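Local coordinates for protein malic enzyme (Entamoeba histolytica, PDB 3NV9) that probably catalyses the oxidative decarboxylation of malate to pyruvate with NAD or NADP as acceptor, at residues A[89-103]-A[159-171]. Sequence-based numbering, arbitrary orientation.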
ATOM      1  N   ARG A  89      -5.647   6.156  -6.308  1.00 23.09           N
ATOM      2  CA  ARG A  89      -4.384   6.610  -6.952  1.00 22.11           C
ATOM      3  C   ARG A  89      -4.112   8.133  -6.831  1.00 22.03           C
ATOM      4  O   ARG A  89      -3.006   8.565  -6.481  1.00 20.20           O
ATOM      5  CB  ARG A  89      -4.320   6.195  -8.419  1.00 22.33           C
ATOM      6  CG  ARG A  89      -3.036   6.662  -9.118  1.00 19.82           C
ATOM      7  CD  ARG A  89      -3.001   6.215 -10.614  1.00 22.10           C
ATOM      8  NE  ARG A  89      -1.634   6.298 -11.165  1.00 21.76           N
ATOM      9  CZ  ARG A  89      -1.283   6.304 -12.465  1.00 22.28           C
ATOM     10  NH1 ARG A  89      -2.199   6.176 -13.453  1.00 22.26           N
ATOM     11  NH2 ARG A  89       0.018   6.384 -12.778  1.00 20.03           N
ATOM     12  N   GLY A  90      -5.131   8.939  -7.126  1.00 22.28           N
ATOM     13  CA  GLY A  90      -4.979  10.400  -7.066  1.00 21.52           C
ATOM     14  C   GLY A  90      -4.496  10.948  -5.750  1.00 22.28           C
ATOM     15  O   GLY A  90      -3.926  12.045  -5.720  1.00 23.41           O
ATOM     16  N   ASN A  91      -4.676  10.204  -4.647  1.00 21.87           N
ATOM     17  CA  ASN A  91      -4.105  10.657  -3.360  1.00 22.56           C
ATOM     18  C   ASN A  91      -3.089   9.637  -2.772  1.00 22.53           C
ATOM     19  O   ASN A  91      -2.824   9.655  -1.573  1.00 23.23           O
ATOM     20  CB  ASN A  91      -5.272  11.011  -2.395  1.00 22.37           C
ATOM     21  CG  ASN A  91      -4.837  11.812  -1.131  1.00 23.30           C
ATOM     22  OD1 ASN A  91      -5.217  11.440  -0.014  1.00 21.88           O
ATOM     23  ND2 ASN A  91      -4.065  12.873  -1.303  1.00 18.32           N
ATOM     24  N   PHE A  92      -2.480   8.785  -3.630  1.00 21.34           N
ATOM     25  CA  PHE A  92      -1.715   7.577  -3.162  1.00 21.10           C
ATOM     26  C   PHE A  92      -0.234   7.779  -3.424  1.00 21.13           C
ATOM     27  O   PHE A  92       0.188   7.983  -4.595  1.00 21.44           O
ATOM     28  CB  PHE A  92      -2.216   6.281  -3.874  1.00 20.71           C
ATOM     29  CG  PHE A  92      -1.902   4.964  -3.153  1.00 22.43           C
ATOM     30  CD1 PHE A  92      -1.747   4.902  -1.744  1.00 22.98           C
ATOM     31  CD2 PHE A  92      -1.868   3.764  -3.879  1.00 20.17           C
ATOM     32  CE1 PHE A  92      -1.510   3.659  -1.079  1.00 22.16           C
ATOM     33  CE2 PHE A  92      -1.629   2.515  -3.245  1.00 23.04           C
ATOM     34  CZ  PHE A  92      -1.434   2.461  -1.837  1.00 22.85           C
ATOM     35  N   VAL A  93       0.558   7.722  -2.350  1.00 20.38           N
ATOM     36  CA  VAL A  93       1.982   7.938  -2.420  1.00 19.85           C
ATOM     37  C   VAL A  93       2.721   6.663  -2.045  1.00 20.51           C
ATOM     38  O   VAL A  93       2.329   6.019  -1.067  1.00 20.98           O
ATOM     39  CB  VAL A  93       2.426   9.113  -1.558  1.00 20.22           C
ATOM     40  CG1 VAL A  93       3.951   9.167  -1.465  1.00 15.54           C
ATOM     41  CG2 VAL A  93       1.855  10.465  -2.188  1.00 20.01           C
ATOM     42  N   GLY A  94       3.724   6.263  -2.855  1.00 19.07           N
ATOM     43  CA  GLY A  94       4.585   5.120  -2.507  1.00 19.42           C
ATOM     44  C   GLY A  94       5.891   5.572  -1.882  1.00 19.07           C
ATOM     45  O   GLY A  94       6.561   6.410  -2.436  1.00 19.24           O
ATOM     46  N   VAL A  95       6.212   5.071  -0.703  1.00 18.18           N
ATOM     47  CA  VAL A  95       7.431   5.474  -0.016  1.00 18.53           C
ATOM     48  C   VAL A  95       8.393   4.363  -0.390  1.00 19.54           C
ATOM     49  O   VAL A  95       8.348   3.287   0.209  1.00 20.63           O
ATOM     50  CB  VAL A  95       7.220   5.539   1.557  1.00 18.65           C
ATOM     51  CG1 VAL A  95       8.424   6.108   2.326  1.00 13.55           C
ATOM     52  CG2 VAL A  95       6.003   6.450   1.901  1.00 20.68           C
ATOM     53  N   VAL A  96       9.200   4.610  -1.410  1.00 19.50           N
ATOM     54  CA  VAL A  96      10.044   3.612  -2.059  1.00 20.80           C
ATOM     55  C   VAL A  96      11.460   3.745  -1.514  1.00 20.62           C
ATOM     56  O   VAL A  96      12.037   4.828  -1.499  1.00 20.68           O
ATOM     57  CB  VAL A  96       9.999   3.743  -3.638  1.00 20.86           C
ATOM     58  CG1 VAL A  96      10.965   2.737  -4.342  1.00 20.14           C
ATOM     59  CG2 VAL A  96       8.595   3.508  -4.117  1.00 20.17           C
ATOM     60  N   SER A  97      11.965   2.646  -0.974  1.00 20.89           N
ATOM     61  CA  SER A  97      13.338   2.605  -0.462  1.00 20.78           C
ATOM     62  C   SER A  97      13.943   1.237  -0.724  1.00 20.77           C
ATOM     63  O   SER A  97      13.208   0.258  -0.779  1.00 21.33           O
ATOM     64  CB  SER A  97      13.369   2.842   1.014  1.00 20.32           C
ATOM     65  OG  SER A  97      14.725   2.932   1.459  1.00 22.37           O
ATOM     66  N   ASP A  98      15.259   1.180  -0.907  1.00 20.39           N
ATOM     67  CA  ASP A  98      15.948  -0.090  -0.980  1.00 21.98           C
ATOM     68  C   ASP A  98      16.667  -0.412   0.317  1.00 23.20           C
ATOM     69  O   ASP A  98      17.402  -1.405   0.416  1.00 23.02           O
ATOM     70  CB  ASP A  98      16.845  -0.183  -2.252  1.00 22.47           C
ATOM     71  CG  ASP A  98      18.087   0.733  -2.227  1.00 23.90           C
ATOM     72  OD1 ASP A  98      18.867   0.598  -3.208  1.00 26.17           O
ATOM     73  OD2 ASP A  98      18.332   1.527  -1.286  1.00 22.26           O
ATOM     74  N   SER A  99      16.392   0.448   1.309  1.00 23.89           N
ATOM     75  CA  SER A  99      16.864   0.391   2.694  1.00 24.67           C
ATOM     76  C   SER A  99      18.376   0.388   2.828  1.00 25.05           C
ATOM     77  O   SER A  99      18.933  -0.236   3.704  1.00 25.36           O
ATOM     78  CB  SER A  99      16.250  -0.780   3.458  1.00 23.07           C
ATOM     79  OG  SER A  99      14.886  -0.796   3.239  1.00 23.75           O
ATOM     80  N   THR A 100      18.990   1.171   1.984  1.00 25.52           N
ATOM     81  CA  THR A 100      20.407   1.196   1.798  1.00 26.06           C
ATOM     82  C   THR A 100      21.029   2.404   2.569  1.00 27.74           C
ATOM     83  O   THR A 100      22.163   2.341   2.975  1.00 26.41           O
ATOM     84  CB  THR A 100      20.592   1.198   0.251  1.00 26.29           C
ATOM     85  OG1 THR A 100      21.398   0.114  -0.183  1.00 28.02           O
ATOM     86  CG2 THR A 100      20.933   2.469  -0.332  1.00 22.09           C
ATOM     87  N   ARG A 101      20.262   3.481   2.812  1.00 28.81           N
ATOM     88  CA  ARG A 101      20.728   4.584   3.675  1.00 29.09           C
ATOM     89  C   ARG A 101      19.655   4.944   4.734  1.00 28.35           C
ATOM     90  O   ARG A 101      19.047   6.013   4.730  1.00 28.14           O
ATOM     91  CB  ARG A 101      21.126   5.799   2.799  1.00 30.06           C
ATOM     92  CG  ARG A 101      22.185   6.743   3.407  1.00 34.50           C
ATOM     93  CD  ARG A 101      23.424   5.951   3.869  1.00 42.70           C
ATOM     94  NE  ARG A 101      24.434   5.765   2.807  1.00 49.49           N
ATOM     95  CZ  ARG A 101      25.239   4.698   2.645  1.00 52.56           C
ATOM     96  NH1 ARG A 101      25.177   3.626   3.448  1.00 49.36           N
ATOM     97  NH2 ARG A 101      26.126   4.703   1.646  1.00 53.45           N
ATOM     98  N   VAL A 102      19.366   4.030   5.632  1.00 28.51           N
ATOM     99  CA  VAL A 102      18.264   4.354   6.522  1.00 28.42           C
ATOM    100  C   VAL A 102      18.718   4.948   7.822  1.00 27.74           C
ATOM    101  O   VAL A 102      19.272   4.247   8.700  1.00 27.98           O
ATOM    102  CB  VAL A 102      17.052   3.322   6.512  1.00 29.21           C
ATOM    103  CG1 VAL A 102      17.261   2.153   5.543  1.00 27.83           C
ATOM    104  CG2 VAL A 102      16.587   2.949   7.865  1.00 28.30           C
ATOM    105  N   LEU A 103      18.481   6.265   7.913  1.00 25.74           N
ATOM    106  CA  LEU A 103      19.138   7.146   8.868  1.00 25.51           C
ATOM    107  C   LEU A 103      20.631   6.833   8.954  1.00 26.32           C
ATOM    108  O   LEU A 103      21.217   6.459   7.970  1.00 27.13           O
ATOM    109  CB  LEU A 103      18.492   7.062  10.224  1.00 24.43           C
ATOM    110  CG  LEU A 103      16.966   7.034  10.244  1.00 25.42           C
ATOM    111  CD1 LEU A 103      16.519   6.711  11.680  1.00 18.24           C
ATOM    112  CD2 LEU A 103      16.399   8.396   9.779  1.00 20.36           C
ATOM    113  N   GLN A 159       4.537   2.612 -10.985  1.00 24.65           N
ATOM    114  CA  GLN A 159       4.058   3.973 -11.069  1.00 25.70           C
ATOM    115  C   GLN A 159       2.571   4.061 -11.340  1.00 25.99           C
ATOM    116  O   GLN A 159       1.939   5.074 -11.016  1.00 26.64           O
ATOM    117  CB  GLN A 159       4.770   4.707 -12.198  1.00 27.25           C
ATOM    118  CG  GLN A 159       4.156   4.465 -13.549  1.00 27.27           C
ATOM    119  CD  GLN A 159       4.904   5.218 -14.622  1.00 30.55           C
ATOM    120  OE1 GLN A 159       4.688   6.391 -14.816  1.00 28.20           O
ATOM    121  NE2 GLN A 159       5.804   4.539 -15.312  1.00 29.29           N
ATOM    122  N   HIS A 160       2.027   3.012 -11.959  1.00 25.65           N
ATOM    123  CA  HIS A 160       0.630   2.972 -12.369  1.00 25.58           C
ATOM    124  C   HIS A 160      -0.354   2.855 -11.220  1.00 25.11           C
ATOM    125  O   HIS A 160      -1.558   3.091 -11.399  1.00 24.02           O
ATOM    126  CB  HIS A 160       0.421   1.872 -13.403  1.00 24.87           C
ATOM    127  CG  HIS A 160       1.221   2.112 -14.632  1.00 26.69           C
ATOM    128  ND1 HIS A 160       2.493   1.590 -14.804  1.00 30.41           N
ATOM    129  CD2 HIS A 160       0.983   2.897 -15.702  1.00 26.58           C
ATOM    130  CE1 HIS A 160       2.997   2.047 -15.933  1.00 29.01           C
ATOM    131  NE2 HIS A 160       2.098   2.836 -16.497  1.00 28.79           N
ATOM    132  N   THR A 161       0.189   2.510 -10.050  1.00 25.05           N
ATOM    133  CA  THR A 161      -0.564   2.394  -8.825  1.00 24.59           C
ATOM    134  C   THR A 161      -0.698   3.759  -8.121  1.00 23.91           C
ATOM    135  O   THR A 161      -1.611   3.958  -7.312  1.00 22.58           O
ATOM    136  CB  THR A 161       0.176   1.358  -7.902  1.00 25.99           C
ATOM    137  OG1 THR A 161       0.097   0.072  -8.528  1.00 27.65           O
ATOM    138  CG2 THR A 161      -0.429   1.254  -6.493  1.00 22.72           C
ATOM    139  N   PHE A 162       0.231   4.677  -8.406  1.00 22.70           N
ATOM    140  CA  PHE A 162       0.459   5.827  -7.511  1.00 21.84           C
ATOM    141  C   PHE A 162       0.258   7.186  -8.172  1.00 21.64           C
ATOM    142  O   PHE A 162       0.342   7.314  -9.407  1.00 20.29           O
ATOM    143  CB  PHE A 162       1.864   5.780  -6.864  1.00 21.06           C
ATOM    144  CG  PHE A 162       2.048   4.654  -5.904  1.00 21.72           C
ATOM    145  CD1 PHE A 162       1.546   4.734  -4.599  1.00 23.06           C
ATOM    146  CD2 PHE A 162       2.703   3.504  -6.289  1.00 21.62           C
ATOM    147  CE1 PHE A 162       1.710   3.685  -3.732  1.00 24.24           C
ATOM    148  CE2 PHE A 162       2.874   2.441  -5.421  1.00 25.26           C
ATOM    149  CZ  PHE A 162       2.366   2.526  -4.134  1.00 25.77           C
ATOM    150  N   GLY A 163       0.017   8.184  -7.317  1.00 21.60           N
ATOM    151  CA  GLY A 163      -0.188   9.557  -7.716  1.00 21.25           C
ATOM    152  C   GLY A 163       1.103  10.283  -7.560  1.00 22.47           C
ATOM    153  O   GLY A 163       1.272  11.338  -8.162  1.00 21.99           O
ATOM    154  N   ALA A 164       2.004   9.760  -6.705  1.00 22.66           N
ATOM    155  CA  ALA A 164       3.391  10.204  -6.695  1.00 22.29           C
ATOM    156  C   ALA A 164       4.320   9.156  -6.111  1.00 23.19           C
ATOM    157  O   ALA A 164       3.859   8.216  -5.456  1.00 24.43           O
ATOM    158  CB  ALA A 164       3.536  11.489  -5.910  1.00 23.07           C
ATOM    159  N   ILE A 165       5.631   9.343  -6.305  1.00 21.19           N
ATOM    160  CA  ILE A 165       6.574   8.479  -5.671  1.00 21.17           C
ATOM    161  C   ILE A 165       7.489   9.257  -4.762  1.00 21.47           C
ATOM    162  O   ILE A 165       8.055  10.274  -5.159  1.00 20.77           O
ATOM    163  CB  ILE A 165       7.516   7.708  -6.675  1.00 21.89           C
ATOM    164  CG1 ILE A 165       6.727   6.812  -7.614  1.00 18.61           C
ATOM    165  CG2 ILE A 165       8.643   6.993  -5.884  1.00 19.90           C
ATOM    166  CD1 ILE A 165       5.926   5.790  -6.936  1.00 19.14           C
ATOM    167  N   ASN A 166       7.656   8.738  -3.547  1.00 21.20           N
ATOM    168  CA  ASN A 166       8.474   9.397  -2.560  1.00 21.30           C
ATOM    169  C   ASN A 166       9.659   8.503  -2.240  1.00 21.46           C
ATOM    170  O   ASN A 166       9.598   7.647  -1.342  1.00 22.05           O
ATOM    171  CB  ASN A 166       7.577   9.730  -1.343  1.00 21.13           C
ATOM    172  CG  ASN A 166       8.357  10.231  -0.145  1.00 21.11           C
ATOM    173  OD1 ASN A 166       8.667   9.433   0.757  1.00 21.56           O
ATOM    174  ND2 ASN A 166       8.665  11.540  -0.103  1.00 15.75           N
ATOM    175  N   LEU A 167      10.739   8.684  -2.993  1.00 21.69           N
ATOM    176  CA  LEU A 167      11.991   7.931  -2.754  1.00 21.76           C
ATOM    177  C   LEU A 167      12.562   8.308  -1.396  1.00 21.78           C
ATOM    178  O   LEU A 167      12.585   9.477  -1.032  1.00 22.38           O
ATOM    179  CB  LEU A 167      13.044   8.211  -3.856  1.00 22.27           C
ATOM    180  CG  LEU A 167      12.620   8.017  -5.339  1.00 20.89           C
ATOM    181  CD1 LEU A 167      13.546   8.748  -6.296  1.00 18.70           C
ATOM    182  CD2 LEU A 167      12.554   6.506  -5.700  1.00 21.31           C
ATOM    183  N   GLU A 168      13.030   7.319  -0.651  1.00 21.90           N
ATOM    184  CA  GLU A 168      13.709   7.567   0.609  1.00 22.65           C
ATOM    185  C   GLU A 168      14.967   6.675   0.748  1.00 23.53           C
ATOM    186  O   GLU A 168      14.933   5.506   0.329  1.00 21.92           O
ATOM    187  CB  GLU A 168      12.761   7.187   1.767  1.00 23.26           C
ATOM    188  CG  GLU A 168      11.470   8.007   1.912  1.00 23.50           C
ATOM    189  CD  GLU A 168      11.705   9.350   2.575  1.00 25.64           C
ATOM    190  OE1 GLU A 168      10.704  10.080   2.709  1.00 27.99           O
ATOM    191  OE2 GLU A 168      12.876   9.673   2.970  1.00 25.89           O
ATOM    192  N   ASP A 169      16.000   7.207   1.418  1.00 23.51           N
ATOM    193  CA  ASP A 169      17.018   6.392   2.096  1.00 24.80           C
ATOM    194  C   ASP A 169      17.699   5.399   1.110  1.00 24.72           C
ATOM    195  O   ASP A 169      17.815   4.186   1.356  1.00 24.47           O
ATOM    196  CB  ASP A 169      16.386   5.677   3.301  1.00 25.16           C
ATOM    197  CG  ASP A 169      15.993   6.631   4.438  1.00 27.48           C
ATOM    198  OD1 ASP A 169      16.060   7.858   4.262  1.00 30.39           O
ATOM    199  OD2 ASP A 169      15.594   6.158   5.537  1.00 32.08           O
ATOM    200  N   ILE A 170      18.088   5.957  -0.029  1.00 24.46           N
ATOM    201  CA  ILE A 170      18.840   5.295  -1.072  1.00 25.40           C
ATOM    202  C   ILE A 170      20.232   5.951  -1.086  1.00 26.04           C
ATOM    203  O   ILE A 170      20.373   7.191  -1.115  1.00 25.65           O
ATOM    204  CB  ILE A 170      18.141   5.456  -2.448  1.00 24.63           C
ATOM    205  CG1 ILE A 170      16.680   5.005  -2.329  1.00 23.06           C
ATOM    206  CG2 ILE A 170      18.909   4.744  -3.557  1.00 22.76           C
ATOM    207  CD1 ILE A 170      15.894   4.913  -3.641  1.00 23.52           C
ATOM    208  N   SER A 171      21.253   5.104  -1.047  1.00 26.19           N
ATOM    209  CA  SER A 171      22.648   5.543  -1.038  1.00 26.62           C
ATOM    210  C   SER A 171      23.035   6.345  -2.286  1.00 26.41           C
ATOM    211  O   SER A 171      22.476   6.140  -3.364  1.00 26.71           O
ATOM    212  CB  SER A 171      23.527   4.308  -0.971  1.00 26.93           C
ATOM    213  OG  SER A 171      23.392   3.600  -2.198  1.00 28.33           O
TER
HETATM  214  O   HOH W   1       2.226   6.961 -14.786  1.00 43.74           O
HETATM  215  O   HOH W   2      21.127   1.989  -3.575  1.00 22.44           O
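Gln159 O accepts a hydrogen bond from Arg89 NH2 (2.9 Å) and, from the opposite face of its plane, one from Phe162 N. His160 O sits over one guanidinium face; NE of the extended Arg89 chain donates to Phe162 O at 2.8 Å from above that carbonyl's plane. Thr161 O lies at the Phe92 ring edge; Thr161 OG1 is hydrogen-bonded to Cys136 O of the second subunit. The Phe162 ring forms an offset stack with Phe92 (centroids 4.6 Å apart, planes at 30°) and lays one face over Gly94 CA in a CH-pi contact (3.8 Å, CA to centroid). Gly163 N donates to Phe92 O, opening the pairing of N-terminal-domain strands 92-97 and 164-167, the middle two of a four-stranded parallel sheet. Ala164 O accepts Gly94 N; Ile165 CG2 meets Val96 CG2 at 3.9 Å; Asn166 N donates to Gly94 O and Asn166 O accepts Val96 N. Glu168 N donates to Val96 O, and Glu168 O accepts Ser97 OG (2.8 Å), which, anti to the backbone N (chi1 -174°), also accepts Ser99 N in an ST turn. Asp169 O accepts Thr100 N (3.3 Å) and Arg101 N (2.9 Å). A water joins Ser171 OG to Asp98 OD1, itself hydrogen-bonded to Ser139 OG.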